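Cel44C (Paenibacillus polymyxa, PDB 3ZQ9) hydrolyses the beta-1,4-glucan backbone of xyloglucan and, as an endoglucanase, probably of cellulose, this chain holding the family 44 glycoside hydrolase part of a larger enzyme. Local coordinates at residues T30-A35 and Y390-D395; L184-A189 and G230-G235; L278-V283 and K353-E358. The protein carries 2 engineered substitutions. All coordinates share one frame; numbering follows the deposited sequence.

Interaction 1 of 3, residues T30-A35 and Y390-D395. With NOY ((2R,3S,4R,5R)-5-(hydroxymethyl)piperidine-2,3,4-triol), chain B; BGC (beta-D-glucopyranose), chain C; EDO (1,2-ethanediol), chain H.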
loop_
_atom_site.group_PDB
_atom_site.type_symbol
_atom_site.label_atom_id
_atom_site.label_comp_id
_atom_site.label_asym_id
_atom_site.label_seq_id
_atom_site.Cartn_x
_atom_site.Cartn_y
_atom_site.Cartn_z
ATOM N N THR A 30 4.161 -4.599 -1.441
ATOM C CA THR A 30 5.119 -3.968 -0.559
ATOM C C THR A 30 5.874 -2.850 -1.273
ATOM O O THR A 30 5.764 -2.682 -2.493
ATOM C CB THR A 30 6.093 -5.021 0.018
ATOM O OG1 THR A 30 6.831 -4.451 1.123
ATOM C CG2 THR A 30 7.016 -5.580 -1.109
ATOM N N ASN A 31 6.597 -2.065 -0.468
ATOM C CA ASN A 31 7.549 -1.072 -0.962
ATOM C C ASN A 31 8.908 -1.746 -0.927
ATOM O O ASN A 31 9.301 -2.371 -1.897
ATOM C CB ASN A 31 7.504 0.166 -0.074
ATOM C CG ASN A 31 6.313 1.047 -0.444
ATOM O OD1 ASN A 31 6.412 1.854 -1.348
ATOM N ND2 ASN A 31 5.184 0.847 0.227
ATOM N N GLN A 32 9.550 -1.757 0.221
ATOM C CA GLN A 32 10.799 -2.557 0.365
ATOM C C GLN A 32 10.500 -4.029 0.312
ATOM O O GLN A 32 9.591 -4.503 0.999
ATOM C CB GLN A 32 11.490 -2.260 1.710
ATOM C CG GLN A 32 11.801 -0.768 1.936
ATOM C CD GLN A 32 10.683 -0.052 2.712
ATOM O OE1 GLN A 32 9.553 -0.498 2.712
ATOM N NE2 GLN A 32 11.037 1.006 3.463
ATOM N N ASP A 33 11.281 -4.794 -0.465
ATOM C CA ASP A 33 11.132 -6.253 -0.443
ATOM C C ASP A 33 11.495 -6.757 0.963
ATOM O O ASP A 33 12.376 -6.178 1.608
ATOM C CB ASP A 33 12.096 -6.883 -1.451
ATOM C CG ASP A 33 11.709 -6.539 -2.889
ATOM O OD1 ASP A 33 10.502 -6.611 -3.209
ATOM O OD2 ASP A 33 12.588 -6.180 -3.685
ATOM N N LEU A 34 10.768 -7.759 1.452
ATOM C CA LEU A 34 11.009 -8.293 2.799
ATOM C C LEU A 34 11.924 -9.523 2.689
ATOM O O LEU A 34 13.010 -9.401 2.117
ATOM C CB LEU A 34 9.664 -8.552 3.514
ATOM C CG LEU A 34 8.736 -7.326 3.622
ATOM C CD1 LEU A 34 7.346 -7.673 4.247
ATOM C CD2 LEU A 34 9.396 -6.205 4.437
ATOM N N ALA A 35 11.537 -10.688 3.208
ATOM C CA ALA A 35 12.434 -11.849 3.227
ATOM C C ALA A 35 12.576 -12.479 1.844
ATOM O O ALA A 35 13.588 -13.124 1.558
ATOM C CB ALA A 35 11.933 -12.892 4.216
ATOM N N TYR A 390 2.899 -2.394 2.061
ATOM C CA TYR A 390 3.520 -2.169 3.364
ATOM C C TYR A 390 4.781 -1.298 3.187
ATOM O O TYR A 390 5.468 -1.379 2.150
ATOM C CB TYR A 390 3.907 -3.526 3.900
ATOM C CG TYR A 390 4.737 -3.485 5.140
ATOM C CD1 TYR A 390 4.179 -3.097 6.346
ATOM C CD2 TYR A 390 6.071 -3.867 5.110
ATOM C CE1 TYR A 390 4.982 -3.070 7.526
ATOM C CE2 TYR A 390 6.862 -3.864 6.290
ATOM C CZ TYR A 390 6.276 -3.448 7.471
ATOM O OH TYR A 390 6.973 -3.369 8.662
ATOM N N TRP A 391 5.056 -0.461 4.184
ATOM C CA TRP A 391 6.320 0.327 4.211
ATOM C C TRP A 391 7.076 -0.021 5.520
ATOM O O TRP A 391 6.500 0.060 6.581
ATOM C CB TRP A 391 6.028 1.846 4.166
ATOM C CG TRP A 391 7.311 2.614 4.129
ATOM C CD1 TRP A 391 8.080 2.962 5.223
ATOM C CD2 TRP A 391 7.987 3.120 2.982
ATOM N NE1 TRP A 391 9.221 3.614 4.808
ATOM C CE2 TRP A 391 9.195 3.717 3.437
ATOM C CE3 TRP A 391 7.711 3.109 1.607
ATOM C CZ2 TRP A 391 10.126 4.322 2.555
ATOM C CZ3 TRP A 391 8.648 3.715 0.719
ATOM C CH2 TRP A 391 9.849 4.279 1.196
ATOM N N LYS A 392 8.342 -0.427 5.416
ATOM C CA LYS A 392 9.149 -0.772 6.581
ATOM C C LYS A 392 9.529 0.486 7.382
ATOM O O LYS A 392 10.399 1.240 6.938
ATOM C CB LYS A 392 10.462 -1.433 6.115
ATOM C CG LYS A 392 10.292 -2.764 5.393
ATOM C CD LYS A 392 11.691 -3.305 5.002
ATOM C CE LYS A 392 12.437 -3.828 6.211
ATOM N NZ LYS A 392 13.862 -4.227 5.746
ATOM N N LEU A 393 8.942 0.666 8.575
ATOM C CA LEU A 393 9.322 1.783 9.418
ATOM C C LEU A 393 10.551 1.412 10.251
ATOM O O LEU A 393 11.186 2.280 10.841
ATOM C CB LEU A 393 8.197 2.160 10.380
ATOM C CG LEU A 393 6.966 2.750 9.692
ATOM C CD1 LEU A 393 5.900 2.953 10.739
ATOM C CD2 LEU A 393 7.318 4.072 8.956
ATOM N N LYS A 394 10.861 0.134 10.325
ATOM C CA LYS A 394 12.037 -0.337 11.062
ATOM C C LYS A 394 12.934 -1.035 10.042
ATOM O O LYS A 394 12.469 -1.904 9.302
ATOM C CB LYS A 394 11.540 -1.322 12.119
ATOM C CG LYS A 394 12.592 -2.100 12.839
ATOM C CD LYS A 394 12.054 -2.411 14.219
ATOM C CE LYS A 394 12.943 -3.272 15.040
ATOM N NZ LYS A 394 11.984 -4.199 15.731
ATOM N N ASP A 395 14.218 -0.657 9.999
ATOM C CA ASP A 395 15.177 -1.255 9.054
ATOM C C ASP A 395 15.553 -2.657 9.516
ATOM O O ASP A 395 15.300 -3.004 10.678
ATOM C CB ASP A 395 16.454 -0.394 8.940
ATOM C CG ASP A 395 16.165 1.016 8.355
ATOM O OD1 ASP A 395 15.358 1.128 7.425
ATOM O OD2 ASP A 395 16.799 2.002 8.797
HETATM O O4 NOY B . 10.152 6.755 4.756
HETATM C C4 NOY B . 9.027 7.624 4.520
HETATM C C3 NOY B . 8.560 7.525 3.052
HETATM O O3 NOY B . 9.593 7.912 2.145
HETATM C C2 NOY B . 7.346 8.459 2.847
HETATM N N NOY B . 6.239 8.139 3.768
HETATM C C7 NOY B . 6.633 8.080 5.197
HETATM C C5 NOY B . 7.834 7.141 5.362
HETATM C C6 NOY B . 8.211 6.944 6.835
HETATM O O2 NOY B . 6.886 8.414 1.497
HETATM O O6 NOY B . 8.460 8.209 7.463
HETATM C C2 BGC C . 12.396 6.714 5.613
HETATM C C3 BGC C . 13.827 7.088 5.248
HETATM C C4 BGC C . 14.092 6.600 3.817
HETATM C C5 BGC C . 13.130 7.238 2.803
HETATM C C6 BGC C . 13.361 6.660 1.406
HETATM C C1 BGC C . 11.455 7.276 4.543
HETATM O O2 BGC C . 11.978 7.336 6.808
HETATM O O3 BGC C . 14.728 6.403 6.155
HETATM O O4 BGC C . 15.459 6.798 3.479
HETATM O O5 BGC C . 11.816 6.884 3.245
HETATM O O6 BGC C . 12.462 7.279 0.487
HETATM C C1 EDO H . 12.798 -0.015 -3.520
HETATM O O1 EDO H . 12.953 -0.211 -2.098
HETATM C C2 EDO H . 11.587 -0.820 -3.998
HETATM O O2 EDO H . 12.008 -2.193 -3.967
HETATM O O HOH W 1 13.764 -6.368 4.016
#
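Gln32 wedges its amide between Trp391 and Lys392 and gives each of its two polar atoms a separate task. OE1 takes the backbone N-H of Lys392, 3.0 Å from N to OE1 and almost straight at the hydrogen (176°), with the donor standing above the plane of the amide carbonyl. NE2 comes over one face of the Trp391 indole toward its rim, 3.3 Å from CE2, amide and ring planes 57° apart. A bend at chi2 (93°) swings the amide toward the indole while CB stays against the aliphatic chain of Lys392, 3.5 Å from its CD. The ammonium of Lys392 goes on to Gly396 O and to a water that also bonds Asp33 O. Beneath this, Thr30 and Tyr390 pair in parallel, the first and eighth strands meeting to close the TIM barrel. The Tyr390 carbonyl oxygen is gripped twice by Asn31, by its backbone N at 2.9 Å and, from above the carbonyl plane, by ND2 at 3.0 Å; Asn31 OD1 turns instead to Arg44. The Tyr390 ring receives Leu34 at its edge, Leu34 CD2 to Tyr390 CE2 3.9 Å, and Val401 and Tyr405 of helix 399-409 pack on it too. On the indole face opposite Gln32 lies the piperidine ligand, with its C3 over the rim, and Trp391 CZ2 lies 3.1 Å from O5 of the bound glucose. Replacing Trp391 by an alanine would probably strip the piperidine of its flat support and leave Gln32 NE2 without the indole face it lies over. Thr30 OG1 donates to Gln32 O, 2.8 Å away, a bond within the stretch where the loop leaves the strand.

Interaction 2 of 3, residues L184-A189 and G230-G235. With NOY ((2R,3S,4R,5R)-5-(hydroxymethyl)piperidine-2,3,4-triol), chain B.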
loop_
_atom_site.group_PDB
_atom_site.type_symbol
_atom_site.label_atom_id
_atom_site.label_comp_id
_atom_site.label_asym_id
_atom_site.label_seq_id
_atom_site.Cartn_x
_atom_site.Cartn_y
_atom_site.Cartn_z
ATOM N N LEU A 184 1.935 9.979 -9.300
ATOM C CA LEU A 184 2.200 11.399 -9.464
ATOM C C LEU A 184 2.982 11.876 -8.224
ATOM O O LEU A 184 2.410 12.424 -7.295
ATOM C CB LEU A 184 0.873 12.179 -9.635
ATOM C CG LEU A 184 0.036 11.712 -10.842
ATOM C CD1 LEU A 184 -1.353 12.437 -10.813
ATOM C CD2 LEU A 184 0.722 11.980 -12.133
ATOM N N ASP A 185 4.273 11.570 -8.235
ATOM C CA ASP A 185 5.214 12.002 -7.162
ATOM C C ASP A 185 4.788 11.311 -5.857
ATOM O O ASP A 185 4.279 10.168 -5.898
ATOM C CB ASP A 185 5.256 13.555 -7.091
ATOM C CG ASP A 185 6.542 14.089 -6.465
ATOM O OD1 ASP A 185 6.686 13.967 -5.229
ATOM O OD2 ASP A 185 7.402 14.661 -7.212
ATOM N N ASN A 186 4.992 11.978 -4.713
ATOM C CA ASN A 186 4.853 11.339 -3.392
ATOM C C ASN A 186 4.582 12.441 -2.362
ATOM O O ASN A 186 5.367 13.403 -2.272
ATOM C CB ASN A 186 6.196 10.645 -3.035
ATOM C CG ASN A 186 6.160 9.982 -1.667
ATOM O OD1 ASN A 186 6.768 10.510 -0.659
ATOM N ND2 ASN A 186 5.486 8.885 -1.582
ATOM N N GLU A 187 3.479 12.335 -1.631
ATOM C CA GLU A 187 3.217 13.200 -0.450
ATOM C C GLU A 187 3.422 14.704 -0.752
ATOM O O GLU A 187 4.207 15.383 -0.080
ATOM C CB GLU A 187 4.046 12.754 0.772
ATOM C CG GLU A 187 3.771 11.270 1.116
ATOM C CD GLU A 187 4.420 10.783 2.428
ATOM O OE1 GLU A 187 5.268 11.495 3.010
ATOM O OE2 GLU A 187 4.024 9.649 2.896
ATOM N N PRO A 188 2.632 15.229 -1.688
ATOM C CA PRO A 188 2.830 16.613 -2.144
ATOM C C PRO A 188 2.613 17.642 -1.007
ATOM O O PRO A 188 3.269 18.697 -1.007
ATOM C CB PRO A 188 1.764 16.766 -3.265
ATOM C CG PRO A 188 0.680 15.644 -2.950
ATOM C CD PRO A 188 1.620 14.512 -2.496
ATOM N N ALA A 189 1.690 17.371 -0.088
ATOM C CA ALA A 189 1.404 18.291 1.033
ATOM C C ALA A 189 2.560 18.326 2.009
ATOM O O ALA A 189 2.609 19.223 2.880
ATOM C CB ALA A 189 0.062 17.882 1.791
ATOM N N GLY A 230 -2.764 8.900 -7.783
ATOM C CA GLY A 230 -2.520 10.216 -7.086
ATOM C C GLY A 230 -3.640 10.375 -6.072
ATOM O O GLY A 230 -4.634 9.668 -6.151
ATOM N N PRO A 231 -3.523 11.341 -5.135
ATOM C CA PRO A 231 -2.411 12.284 -5.051
ATOM C C PRO A 231 -1.289 11.780 -4.128
ATOM O O PRO A 231 -0.350 12.538 -3.853
ATOM C CB PRO A 231 -3.056 13.563 -4.428
ATOM C CG PRO A 231 -4.497 13.159 -3.955
ATOM C CD PRO A 231 -4.561 11.614 -4.127
ATOM N N VAL A 232 -1.358 10.523 -3.694
ATOM C CA VAL A 232 -0.266 9.931 -2.901
ATOM C C VAL A 232 -0.154 10.694 -1.552
ATOM O O VAL A 232 0.952 11.088 -1.096
ATOM C CB VAL A 232 1.121 9.905 -3.666
ATOM C CG1 VAL A 232 2.003 8.814 -3.018
ATOM C CG2 VAL A 232 0.964 9.577 -5.190
ATOM N N LEU A 233 -1.289 10.865 -0.889
ATOM C CA LEU A 233 -1.372 11.744 0.297
ATOM C C LEU A 233 -0.753 11.098 1.529
ATOM O O LEU A 233 -0.975 9.916 1.755
ATOM C CB LEU A 233 -2.833 12.113 0.576
ATOM C CG LEU A 233 -3.514 12.876 -0.562
ATOM C CD1 LEU A 233 -4.986 13.171 -0.114
ATOM C CD2 LEU A 233 -2.764 14.237 -0.904
ATOM N N TYR A 234 -0.041 11.883 2.359
ATOM C CA TYR A 234 0.770 11.282 3.432
ATOM C C TYR A 234 -0.087 10.741 4.574
ATOM O O TYR A 234 0.318 9.835 5.296
ATOM C CB TYR A 234 1.793 12.325 3.977
ATOM C CG TYR A 234 1.247 13.203 5.055
ATOM C CD1 TYR A 234 1.339 12.812 6.409
ATOM C CD2 TYR A 234 0.630 14.415 4.751
ATOM C CE1 TYR A 234 0.800 13.615 7.430
ATOM C CE2 TYR A 234 0.103 15.239 5.780
ATOM C CZ TYR A 234 0.201 14.826 7.101
ATOM O OH TYR A 234 -0.328 15.587 8.122
ATOM N N GLY A 235 -1.267 11.313 4.771
ATOM C CA GLY A 235 -1.973 11.020 5.997
ATOM C C GLY A 235 -3.200 11.906 6.124
ATOM O O GLY A 235 -3.447 12.771 5.262
HETATM O O4 NOY B . 10.152 6.755 4.756
HETATM C C4 NOY B . 9.027 7.624 4.520
HETATM C C3 NOY B . 8.560 7.525 3.052
HETATM O O3 NOY B . 9.593 7.912 2.145
HETATM C C2 NOY B . 7.346 8.459 2.847
HETATM N N NOY B . 6.239 8.139 3.768
HETATM C C7 NOY B . 6.633 8.080 5.197
HETATM C C5 NOY B . 7.834 7.141 5.362
HETATM C C6 NOY B . 8.211 6.944 6.835
HETATM O O2 NOY B . 6.886 8.414 1.497
HETATM O O6 NOY B . 8.460 8.209 7.463
HETATM O O HOH W 2 0.370 13.920 -6.165
HETATM O O HOH W 3 3.000 9.207 5.320
#
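Glu187 crosses Tyr234 at about a right angle, its carboxyl carbon CD 3.4 Å from the Tyr234 CB, at the C-terminal ends of the fourth and fifth strands of a TIM barrel, where the ligand pocket of such barrels opens. The Glu187 chain runs extended beyond CG and takes the N-H of the piperidine nitrogen on OE2, N to OE2 2.8 Å. OE2 is also hydrogen-bonded to His284 ND1 and accepts from a water that donates to Tyr234 O as well, so this oxygen is held by several partners at once. Asn186, the preceding residue, also borders the ligand.

Behind this first shell the backbone sets the glutamate in place. Glu187 N donates to Val232 O at 2.9 Å, a bent bond of 134° at the hydrogen. Both Glu187 and Val232 have positive phi, a kink in the loop and in the end of the strand respectively. The Val232 isopropyl group points at the 184-189 loop, CG2 resting 3.4 Å from Asp185 O and CG1 lying next to Asn186. Asp185 in turn steadies its own loop: OD1 accepts Asn186 N at 2.7 Å and bonds Thr51 and Trp191, while OD2 takes Met112 N. Farther out, Leu184 and Pro231 carry the contact toward helices 205-222 and 258-273. A cis peptide precedes Pro231, whose carbonyl oxygen lies 3.1 Å from Pro188 CD and shares a water with Leu184 O.

Interaction 3 of 3, residues L278-V283 and K353-E358; sequences LDVFDV and KLAMTE. With NOY ((2R,3S,4R,5R)-5-(hydroxymethyl)piperidine-2,3,4-triol), chain B.
With Asp282 CG swung opposite its own backbone N (chi1 177°) and Thr357 OG1 set between N and the carbonyl carbon (chi1 53°), the carboxylate and hydroxyl are brought together across two neighbouring strands. OG1 donates to OD1, but the modelled 2.4 Å is very short and its exact length is doubtful. The two side chains cross at about a right angle, and the Thr357 methyl CG2 lies 3.3 Å from OD2.

The strands run parallel, 23° apart, as the sixth and seventh of the TIM barrel. Phe281 N gives to Lys353 O at 2.7 Å, Ala355 N to Phe281 O at 2.8 Å, and Val283 N to Ala355 O, the regular alternation of a parallel pair. Val280, Asp282 and Ala355 share one face of the sheet, where Val280 CG1 presses tightly on Ala355 CB at 3.5 Å. Thr357 N still reaches Val283 O before the chain turns a corner at Glu358, whose OE1 accepts the piperidine nitrogen N at 2.6 Å; Tyr286 bonds the same oxygen and Arg44 forms a salt bridge with OE2.

Phe281 and Leu354 lie on the other face, Leu354 CD1 meeting the phenyl edge at CD2, 4.0 Å away. Both pack on helix 337-348, Phe281 also reaches helix 258-273, and strand 227-233 flanks strand 280-285 through Gly230.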
loop_
_atom_site.group_PDB
_atom_site.type_symbol
_atom_site.label_atom_id
_atom_site.label_comp_id
_atom_site.label_asym_id
_atom_site.label_seq_id
_atom_site.Cartn_x
_atom_site.Cartn_y
_atom_site.Cartn_z
ATOM N N LEU A 278 -6.955 10.111 -13.923
ATOM C CA LEU A 278 -6.693 9.497 -12.635
ATOM C C LEU A 278 -7.320 8.113 -12.661
ATOM O O LEU A 278 -8.519 7.998 -12.912
ATOM C CB LEU A 278 -7.369 10.318 -11.504
ATOM C CG LEU A 278 -7.132 9.753 -10.104
ATOM C CD1 LEU A 278 -5.688 9.936 -9.586
ATOM C CD2 LEU A 278 -8.127 10.421 -9.162
ATOM N N ASP A 279 -6.536 7.078 -12.381
ATOM C CA ASP A 279 -7.048 5.704 -12.369
ATOM C C ASP A 279 -7.222 5.191 -10.953
ATOM O O ASP A 279 -8.131 4.373 -10.667
ATOM C CB ASP A 279 -6.077 4.794 -13.133
ATOM C CG ASP A 279 -6.069 5.121 -14.623
ATOM O OD1 ASP A 279 -7.092 4.816 -15.287
ATOM O OD2 ASP A 279 -5.112 5.752 -15.111
ATOM N N VAL A 280 -6.325 5.612 -10.057
ATOM C CA VAL A 280 -6.333 5.045 -8.717
ATOM C C VAL A 280 -6.115 6.176 -7.716
ATOM O O VAL A 280 -5.112 6.949 -7.838
ATOM C CB VAL A 280 -5.171 4.009 -8.572
ATOM C CG1 VAL A 280 -5.242 3.334 -7.179
ATOM C CG2 VAL A 280 -5.248 2.933 -9.670
ATOM N N PHE A 281 -7.022 6.304 -6.759
ATOM C CA PHE A 281 -6.864 7.311 -5.707
ATOM C C PHE A 281 -5.951 6.688 -4.659
ATOM O O PHE A 281 -6.242 5.579 -4.140
ATOM C CB PHE A 281 -8.224 7.685 -5.104
ATOM C CG PHE A 281 -8.154 8.824 -4.146
ATOM C CD1 PHE A 281 -8.188 10.142 -4.623
ATOM C CD2 PHE A 281 -8.037 8.580 -2.786
ATOM C CE1 PHE A 281 -8.051 11.241 -3.707
ATOM C CE2 PHE A 281 -7.929 9.657 -1.838
ATOM C CZ PHE A 281 -7.930 10.991 -2.308
ATOM N N ASP A 282 -4.844 7.385 -4.353
ATOM C CA ASP A 282 -3.672 6.780 -3.728
ATOM C C ASP A 282 -3.441 7.542 -2.413
ATOM O O ASP A 282 -3.236 8.760 -2.424
ATOM C CB ASP A 282 -2.495 6.990 -4.704
ATOM C CG ASP A 282 -1.134 6.465 -4.183
ATOM O OD1 ASP A 282 -0.931 6.348 -2.949
ATOM O OD2 ASP A 282 -0.232 6.179 -5.037
ATOM N N VAL A 283 -3.488 6.806 -1.300
ATOM C CA VAL A 283 -3.183 7.364 0.036
ATOM C C VAL A 283 -2.158 6.530 0.793
ATOM O O VAL A 283 -1.981 5.338 0.549
ATOM C CB VAL A 283 -4.439 7.493 0.929
ATOM C CG1 VAL A 283 -5.467 8.421 0.271
ATOM C CG2 VAL A 283 -5.109 6.122 1.224
ATOM N N LYS A 353 -10.207 3.623 -8.735
ATOM C CA LYS A 353 -9.920 2.590 -7.723
ATOM C C LYS A 353 -9.241 3.217 -6.499
ATOM O O LYS A 353 -9.007 4.436 -6.462
ATOM C CB LYS A 353 -9.016 1.507 -8.341
ATOM C CG LYS A 353 -9.745 0.788 -9.516
ATOM C CD LYS A 353 -9.120 -0.612 -9.746
ATOM C CE LYS A 353 -9.862 -1.394 -10.908
ATOM N NZ LYS A 353 -9.135 -2.661 -11.368
ATOM N N LEU A 354 -9.004 2.410 -5.483
ATOM C CA LEU A 354 -8.444 2.929 -4.211
ATOM C C LEU A 354 -7.202 2.119 -3.871
ATOM O O LEU A 354 -7.244 0.868 -3.921
ATOM C CB LEU A 354 -9.480 2.779 -3.093
ATOM C CG LEU A 354 -9.074 3.257 -1.696
ATOM C CD1 LEU A 354 -8.777 4.771 -1.666
ATOM C CD2 LEU A 354 -10.202 2.928 -0.669
ATOM N N ALA A 355 -6.119 2.810 -3.482
ATOM C CA ALA A 355 -4.890 2.114 -3.087
ATOM C C ALA A 355 -4.298 2.717 -1.845
ATOM O O ALA A 355 -4.251 3.948 -1.715
ATOM C CB ALA A 355 -3.853 2.167 -4.221
ATOM N N MET A 356 -3.757 1.865 -0.972
ATOM C CA MET A 356 -3.067 2.334 0.214
ATOM C C MET A 356 -1.570 2.013 0.017
ATOM O O MET A 356 -1.108 0.904 0.348
ATOM C CB MET A 356 -3.658 1.618 1.439
ATOM C CG MET A 356 -3.048 2.114 2.771
ATOM S SD MET A 356 -3.825 1.200 4.150
ATOM C CE MET A 356 -5.427 1.939 4.109
ATOM N N THR A 357 -0.817 2.952 -0.574
ATOM C CA THR A 357 0.504 2.603 -1.150
ATOM C C THR A 357 1.640 2.663 -0.138
ATOM O O THR A 357 2.756 2.332 -0.479
ATOM C CB THR A 357 0.867 3.472 -2.371
ATOM O OG1 THR A 357 0.754 4.842 -2.015
ATOM C CG2 THR A 357 -0.129 3.194 -3.532
ATOM N N GLU A 358 1.341 3.099 1.095
ATOM C CA GLU A 358 2.209 2.901 2.260
ATOM C C GLU A 358 1.313 2.749 3.475
ATOM O O GLU A 358 0.330 3.488 3.589
ATOM C CB GLU A 358 3.115 4.113 2.518
ATOM C CG GLU A 358 4.257 4.331 1.463
ATOM C CD GLU A 358 5.118 5.545 1.816
ATOM O OE1 GLU A 358 5.190 5.900 3.038
ATOM O OE2 GLU A 358 5.722 6.157 0.886
HETATM O O4 NOY B . 10.152 6.755 4.756
HETATM C C4 NOY B . 9.027 7.624 4.520
HETATM C C3 NOY B . 8.560 7.525 3.052
HETATM O O3 NOY B . 9.593 7.912 2.145
HETATM C C2 NOY B . 7.346 8.459 2.847
HETATM N N NOY B . 6.239 8.139 3.768
HETATM C C7 NOY B . 6.633 8.080 5.197
HETATM C C5 NOY B . 7.834 7.141 5.362
HETATM C C6 NOY B . 8.211 6.944 6.835
HETATM O O2 NOY B . 6.886 8.414 1.497
HETATM O O6 NOY B . 8.460 8.209 7.463
#

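How the interactions relate
From the N terminus, the chain enters interaction 1 at residues 30-35, at the end of the first barrel strand, and that loop closes only at 390-395, at the end of the eighth. The other two contacts nest inside it, in series: interaction 2 ties the end of strand 181-184 to strand 227-233, and interaction 3 then pairs strand 280-285 with strand 353-359. Interactions 2 and 3 meet directly, Gly230 bonding backbone to backbone with Val280 and Asp282 in adjacent strands. Interaction 3 meets interaction 1 where Thr357 O receives Asn31 ND2 and Glu358 packs on Trp391. Interactions 1 and 2 do not touch, yet all three border the piperidine ligand.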